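Local structure of amino acid ABC transporter, binding protein (Thermus thermophilus, 3VV5) at residues 86-89 with 90-93; 173-176 with 177-181. The protein binds the lysine analogue S-(2-aminoethyl)-L-cysteine (L-thialysine) as the solute-binding component of an amino acid ABC transporter, probably in the periplasm. All coordinates share one frame; numbering follows the deposited sequence.

How the interactions relate
Two short helices, each bridging parallel strands of its lobe in a beta-alpha-beta crossover, illustrate how one helical backbone scheme serves different surroundings. Interaction 1 lies on helix 87-92, interaction 2 on helix 171-180; their centres are about 29 Å apart and they do not touch. Both are partly buried, with leucines packed on the lobe, while Ile89 and Gln93 in the first, and Gln176 and Ala180 in the second, are exposed. In interaction 1, Leu87 comes within about 6 Å of the bound L-thialysine, and the leucines barely meet one another; Asn92 takes its polar partners from elsewhere in the chain. Interaction 2 lies farther from the ligand and adds a leucine contact along the helix, water bridges and a Schellman ending.

Interaction 1 (86-89 with 90-93); sequences TLLI and QLNQ
Four backbone hydrogen bonds join 86-89 to 90-93 on a short crossover helix of the type II periplasmic binding protein fold, each carbonyl of 86-89 accepting the N-H four residues on. The bond from Gln90 N to Thr86 O is 3.0 Å long and nearly straight at 164°, while the one from Gln93 N to Ile89 O, at 3.2 Å, is weak.

The side chains add little to this frame. Leu88 and Leu91 lie one turn apart with their CD2 methyls 4.5 Å from each other, a loose touch, and both side chains pack on Val113 and Ala220. Leu91 does so with CG anti to its backbone N (chi1 168°), and its CB rests 3.4 Å from Leu87 O. Leu87 packs in its own direction, against Phe96, Ala101 and His103, towards the ligand side of the lobe.

The polar groups at the two ends look outside the turn: Thr86 OG1 hydrogen-bonds to Ser83 O, and the Asn92 amide is fixed through ND2 to Ala112 O and through OD1 to Lys223 N. On the exposed side, the Gln93 chain passes across the oxygen end of the Ile89 carbonyl, with CG 3.3 Å from Ile89 O.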
ATOM      1  N   THR A  86       5.450   5.398   9.888  1.00 16.06           N
ATOM      2  CA  THR A  86       5.370   5.067  11.306  1.00 15.90           C
ATOM      3  C   THR A  86       4.720   3.714  11.573  1.00 15.78           C
ATOM      4  O   THR A  86       4.758   3.228  12.714  1.00 16.25           O
ATOM      5  CB  THR A  86       4.532   6.094  12.108  1.00 15.88           C
ATOM      6  OG1 THR A  86       3.125   5.881  11.872  1.00 17.32           O
ATOM      7  CG2 THR A  86       4.923   7.535  11.766  1.00 16.83           C
ATOM      8  N   LEU A  87       4.118   3.110  10.549  1.00 15.13           N
ATOM      9  CA  LEU A  87       3.184   1.988  10.764  1.00 14.92           C
ATOM     10  C   LEU A  87       3.836   0.705  11.281  1.00 14.42           C
ATOM     11  O   LEU A  87       3.338   0.129  12.224  1.00 13.84           O
ATOM     12  CB  LEU A  87       2.338   1.684   9.507  1.00 15.20           C
ATOM     13  CG  LEU A  87       1.228   2.671   9.128  1.00 15.20           C
ATOM     14  CD1 LEU A  87       0.693   2.309   7.754  1.00 13.82           C
ATOM     15  CD2 LEU A  87       0.089   2.699  10.176  1.00 12.68           C
ATOM     16  N   LEU A  88       4.935   0.262  10.674  1.00 14.41           N
ATOM     17  CA  LEU A  88       5.560  -0.987  11.121  1.00 14.46           C
ATOM     18  C   LEU A  88       6.141  -0.852  12.532  1.00 14.98           C
ATOM     19  O   LEU A  88       6.017  -1.763  13.354  1.00 14.70           O
ATOM     20  CB  LEU A  88       6.607  -1.491  10.126  1.00 14.36           C
ATOM     21  CG  LEU A  88       6.072  -1.799   8.715  1.00 14.10           C
ATOM     22  CD1 LEU A  88       7.184  -2.386   7.853  1.00 16.43           C
ATOM     23  CD2 LEU A  88       4.824  -2.711   8.760  1.00 11.30           C
ATOM     24  N   ILE A  89       6.735   0.303  12.817  1.00 15.27           N
ATOM     25  CA  ILE A  89       7.258   0.579  14.157  1.00 16.33           C
ATOM     26  C   ILE A  89       6.148   0.553  15.200  1.00 16.20           C
ATOM     27  O   ILE A  89       6.264  -0.134  16.216  1.00 16.58           O
ATOM     28  CB  ILE A  89       8.087   1.889  14.184  1.00 16.24           C
ATOM     29  CG1 ILE A  89       9.333   1.669  13.316  1.00 18.11           C
ATOM     30  CG2 ILE A  89       8.490   2.257  15.621  1.00 16.79           C
ATOM     31  CD1 ILE A  89      10.139   2.914  13.010  1.00 20.46           C
ATOM     32  N   GLN A  90       5.054   1.261  14.942  1.00 15.86           N
ATOM     33  CA  GLN A  90       3.962   1.285  15.904  1.00 16.73           C
ATOM     34  C   GLN A  90       3.281  -0.081  16.080  1.00 16.11           C
ATOM     35  O   GLN A  90       2.773  -0.369  17.152  1.00 15.68           O
ATOM     36  CB  GLN A  90       2.925   2.359  15.576  1.00 16.37           C
ATOM     37  CG  GLN A  90       3.456   3.792  15.787  1.00 20.39           C
ATOM     38  CD  GLN A  90       2.423   4.737  16.414  1.00 23.42           C
ATOM     39  OE1 GLN A  90       2.774   5.652  17.154  1.00 30.84           O
ATOM     40  NE2 GLN A  90       1.167   4.511  16.131  1.00 26.15           N
ATOM     41  N   LEU A  91       3.270  -0.890  15.023  1.00 15.36           N
ATOM     42  CA  LEU A  91       2.728  -2.244  15.075  1.00 15.03           C
ATOM     43  C   LEU A  91       3.528  -3.067  16.081  1.00 15.67           C
ATOM     44  O   LEU A  91       2.955  -3.738  16.941  1.00 15.42           O
ATOM     45  CB  LEU A  91       2.811  -2.894  13.680  1.00 14.57           C
ATOM     46  CG  LEU A  91       2.561  -4.404  13.533  1.00 14.61           C
ATOM     47  CD1 LEU A  91       1.141  -4.763  14.022  1.00 13.04           C
ATOM     48  CD2 LEU A  91       2.774  -4.853  12.098  1.00 11.37           C
ATOM     49  N   ASN A  92       4.853  -2.978  15.967  1.00 16.92           N
ATOM     50  CA  ASN A  92       5.761  -3.662  16.885  1.00 18.46           C
ATOM     51  C   ASN A  92       5.702  -3.180  18.327  1.00 19.19           C
ATOM     52  O   ASN A  92       6.140  -3.886  19.229  1.00 19.48           O
ATOM     53  CB  ASN A  92       7.199  -3.624  16.361  1.00 18.13           C
ATOM     54  CG  ASN A  92       7.513  -4.777  15.415  1.00 19.10           C
ATOM     55  OD1 ASN A  92       7.099  -5.921  15.637  1.00 19.38           O
ATOM     56  ND2 ASN A  92       8.254  -4.482  14.353  1.00 17.90           N
ATOM     57  N   GLN A  93       5.175  -1.970  18.536  1.00 19.85           N
ATOM     58  CA  GLN A  93       4.963  -1.427  19.873  1.00 20.21           C
ATOM     59  C   GLN A  93       3.590  -1.814  20.411  1.00 20.11           C
ATOM     60  O   GLN A  93       3.280  -1.565  21.577  1.00 19.83           O
ATOM     61  CB  GLN A  93       5.104   0.101  19.853  1.00 20.14           C
ATOM     62  CG  GLN A  93       6.496   0.552  19.479  1.00 20.66           C
ATOM     63  CD  GLN A  93       6.622   2.053  19.450  1.00 23.59           C
ATOM     64  OE1 GLN A  93       5.711   2.753  19.009  1.00 24.97           O
ATOM     65  NE2 GLN A  93       7.766   2.563  19.911  1.00 25.29           N
TER

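Interaction 2 (173-176 with 177-181); sequences DALQ and DLLAG
Backbone hydrogen bonds join residues 173-176 to the next turn of this crossover helix, in one lobe of the solute-binding fold. They run from Asp177 N to Asp173 O (3.2 Å), through two intermediate pairs, to Ala180 N and Gln176 O (2.9 Å). Gly181, with its positive phi of 85°, ends the helix in a Schellman motif, with two bonds reaching back into the last turn; one of them runs from Gly181 N to Leu178 O.

The apolar contact belongs to Leu175 and Leu179. Leu179 CG lies anti to its own carbonyl carbon (chi1 -70°), which tips the branch back along the helix until CG is 4.0 Å from Leu175 CD1 and 3.4 Å from Leu175 O. The two side chains meet at a slant, and both continue onto Leu206 and Arg200. An alanine at Leu179 is likely to leave Leu175 CD1 without its neighbour and open a gap beside Leu206.

Water-mediated contacts occupy another face. One water donates to Asp173 O at 2.7 Å and, weakly, to Asp177 OD1. A second accepts from Gln176 NE2 at 2.9 Å and donates to the same OD1 at 3.2 Å. Asp177 OD2 is hydrogen-bonded to Tyr168 OH.

Each carboxylate oxygen of Asp177 thus has its own set of partners, which should restrict the rotation of the group. Leucines pack one side of the helix, while solvent links the side chains of Gln176 and Asp177 on the other, consistent with an amphipathic helix lying on the surface of its lobe.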
ATOM      1  N   ASP A 173       1.090  14.097  -2.660  1.00 17.92           N
ATOM      2  CA  ASP A 173       1.817  15.357  -2.714  1.00 18.54           C
ATOM      3  C   ASP A 173       2.906  15.288  -3.785  1.00 18.55           C
ATOM      4  O   ASP A 173       3.231  16.309  -4.405  1.00 18.95           O
ATOM      5  CB  ASP A 173       2.376  15.732  -1.332  1.00 19.07           C
ATOM      6  CG  ASP A 173       1.275  16.075  -0.337  1.00 20.85           C
ATOM      7  OD1 ASP A 173       0.211  16.550  -0.784  1.00 21.86           O
ATOM      8  OD2 ASP A 173       1.476  15.873   0.879  1.00 23.19           O
ATOM      9  N   ALA A 174       3.427  14.084  -4.044  1.00 18.15           N
ATOM     10  CA  ALA A 174       4.355  13.900  -5.184  1.00 17.96           C
ATOM     11  C   ALA A 174       3.652  14.109  -6.524  1.00 17.79           C
ATOM     12  O   ALA A 174       4.208  14.751  -7.423  1.00 16.95           O
ATOM     13  CB  ALA A 174       5.067  12.544  -5.132  1.00 17.88           C
ATOM     14  N   LEU A 175       2.423  13.599  -6.653  1.00 17.80           N
ATOM     15  CA  LEU A 175       1.644  13.802  -7.880  1.00 18.01           C
ATOM     16  C   LEU A 175       1.396  15.291  -8.143  1.00 18.39           C
ATOM     17  O   LEU A 175       1.530  15.757  -9.287  1.00 18.69           O
ATOM     18  CB  LEU A 175       0.316  13.035  -7.835  1.00 17.60           C
ATOM     19  CG  LEU A 175      -0.782  13.442  -8.818  1.00 17.29           C
ATOM     20  CD1 LEU A 175      -0.386  13.167 -10.303  1.00 16.80           C
ATOM     21  CD2 LEU A 175      -2.092  12.739  -8.441  1.00 13.81           C
ATOM     22  N   GLN A 176       1.037  16.030  -7.092  1.00 18.25           N
ATOM     23  CA  GLN A 176       0.823  17.461  -7.240  1.00 18.52           C
ATOM     24  C   GLN A 176       2.093  18.144  -7.779  1.00 18.28           C
ATOM     25  O   GLN A 176       1.998  18.988  -8.659  1.00 18.02           O
ATOM     26  CB  GLN A 176       0.365  18.095  -5.922  1.00 18.45           C
ATOM     27  CG  GLN A 176       0.280  19.628  -5.929  1.00 20.10           C
ATOM     28  CD  GLN A 176      -0.579  20.225  -7.045  1.00 20.76           C
ATOM     29  OE1 GLN A 176      -1.702  19.778  -7.307  1.00 23.06           O
ATOM     30  NE2 GLN A 176      -0.049  21.259  -7.703  1.00 20.77           N
ATOM     31  N   ASP A 177       3.266  17.763  -7.263  1.00 17.86           N
ATOM     32  CA  ASP A 177       4.519  18.397  -7.717  1.00 18.71           C
ATOM     33  C   ASP A 177       4.930  18.020  -9.139  1.00 18.47           C
ATOM     34  O   ASP A 177       5.558  18.814  -9.845  1.00 17.97           O
ATOM     35  CB  ASP A 177       5.652  18.179  -6.720  1.00 19.20           C
ATOM     36  CG  ASP A 177       5.723  19.286  -5.687  1.00 21.33           C
ATOM     37  OD1 ASP A 177       4.834  20.164  -5.705  1.00 26.05           O
ATOM     38  OD2 ASP A 177       6.664  19.295  -4.871  1.00 22.40           O
ATOM     39  N   LEU A 178       4.555  16.816  -9.564  1.00 18.72           N
ATOM     40  CA  LEU A 178       4.705  16.410 -10.966  1.00 19.42           C
ATOM     41  C   LEU A 178       3.817  17.268 -11.873  1.00 20.39           C
ATOM     42  O   LEU A 178       4.254  17.739 -12.929  1.00 20.80           O
ATOM     43  CB  LEU A 178       4.391  14.921 -11.150  1.00 18.32           C
ATOM     44  CG  LEU A 178       4.352  14.371 -12.578  1.00 19.05           C
ATOM     45  CD1 LEU A 178       5.759  14.354 -13.183  1.00 17.69           C
ATOM     46  CD2 LEU A 178       3.696  12.990 -12.609  1.00 17.32           C
ATOM     47  N   LEU A 179       2.580  17.497 -11.448  1.00 21.13           N
ATOM     48  CA  LEU A 179       1.647  18.299 -12.235  1.00 22.34           C
ATOM     49  C   LEU A 179       2.115  19.754 -12.278  1.00 22.55           C
ATOM     50  O   LEU A 179       1.932  20.453 -13.273  1.00 23.08           O
ATOM     51  CB  LEU A 179       0.220  18.181 -11.667  1.00 22.27           C
ATOM     52  CG  LEU A 179      -0.540  16.853 -11.813  1.00 22.99           C
ATOM     53  CD1 LEU A 179      -1.821  16.845 -10.956  1.00 24.41           C
ATOM     54  CD2 LEU A 179      -0.865  16.562 -13.259  1.00 24.62           C
ATOM     55  N   ALA A 180       2.762  20.176 -11.200  1.00 23.17           N
ATOM     56  CA  ALA A 180       3.253  21.531 -11.046  1.00 23.59           C
ATOM     57  C   ALA A 180       4.555  21.765 -11.823  1.00 24.17           C
ATOM     58  O   ALA A 180       4.935  22.913 -12.065  1.00 24.28           O
ATOM     59  CB  ALA A 180       3.448  21.845  -9.584  1.00 23.23           C
ATOM     60  N   GLY A 181       5.228  20.679 -12.203  1.00 23.89           N
ATOM     61  CA  GLY A 181       6.482  20.757 -12.940  1.00 24.48           C
ATOM     62  C   GLY A 181       7.678  20.923 -12.028  1.00 24.85           C
ATOM     63  O   GLY A 181       8.769  21.268 -12.492  1.00 25.18           O
TER
HETATM   64  O   HOH W   1       3.127  18.891  -3.569  1.00 24.33           O
HETATM   65  O   HOH W   2       2.362  22.079  -6.392  1.00 33.15           O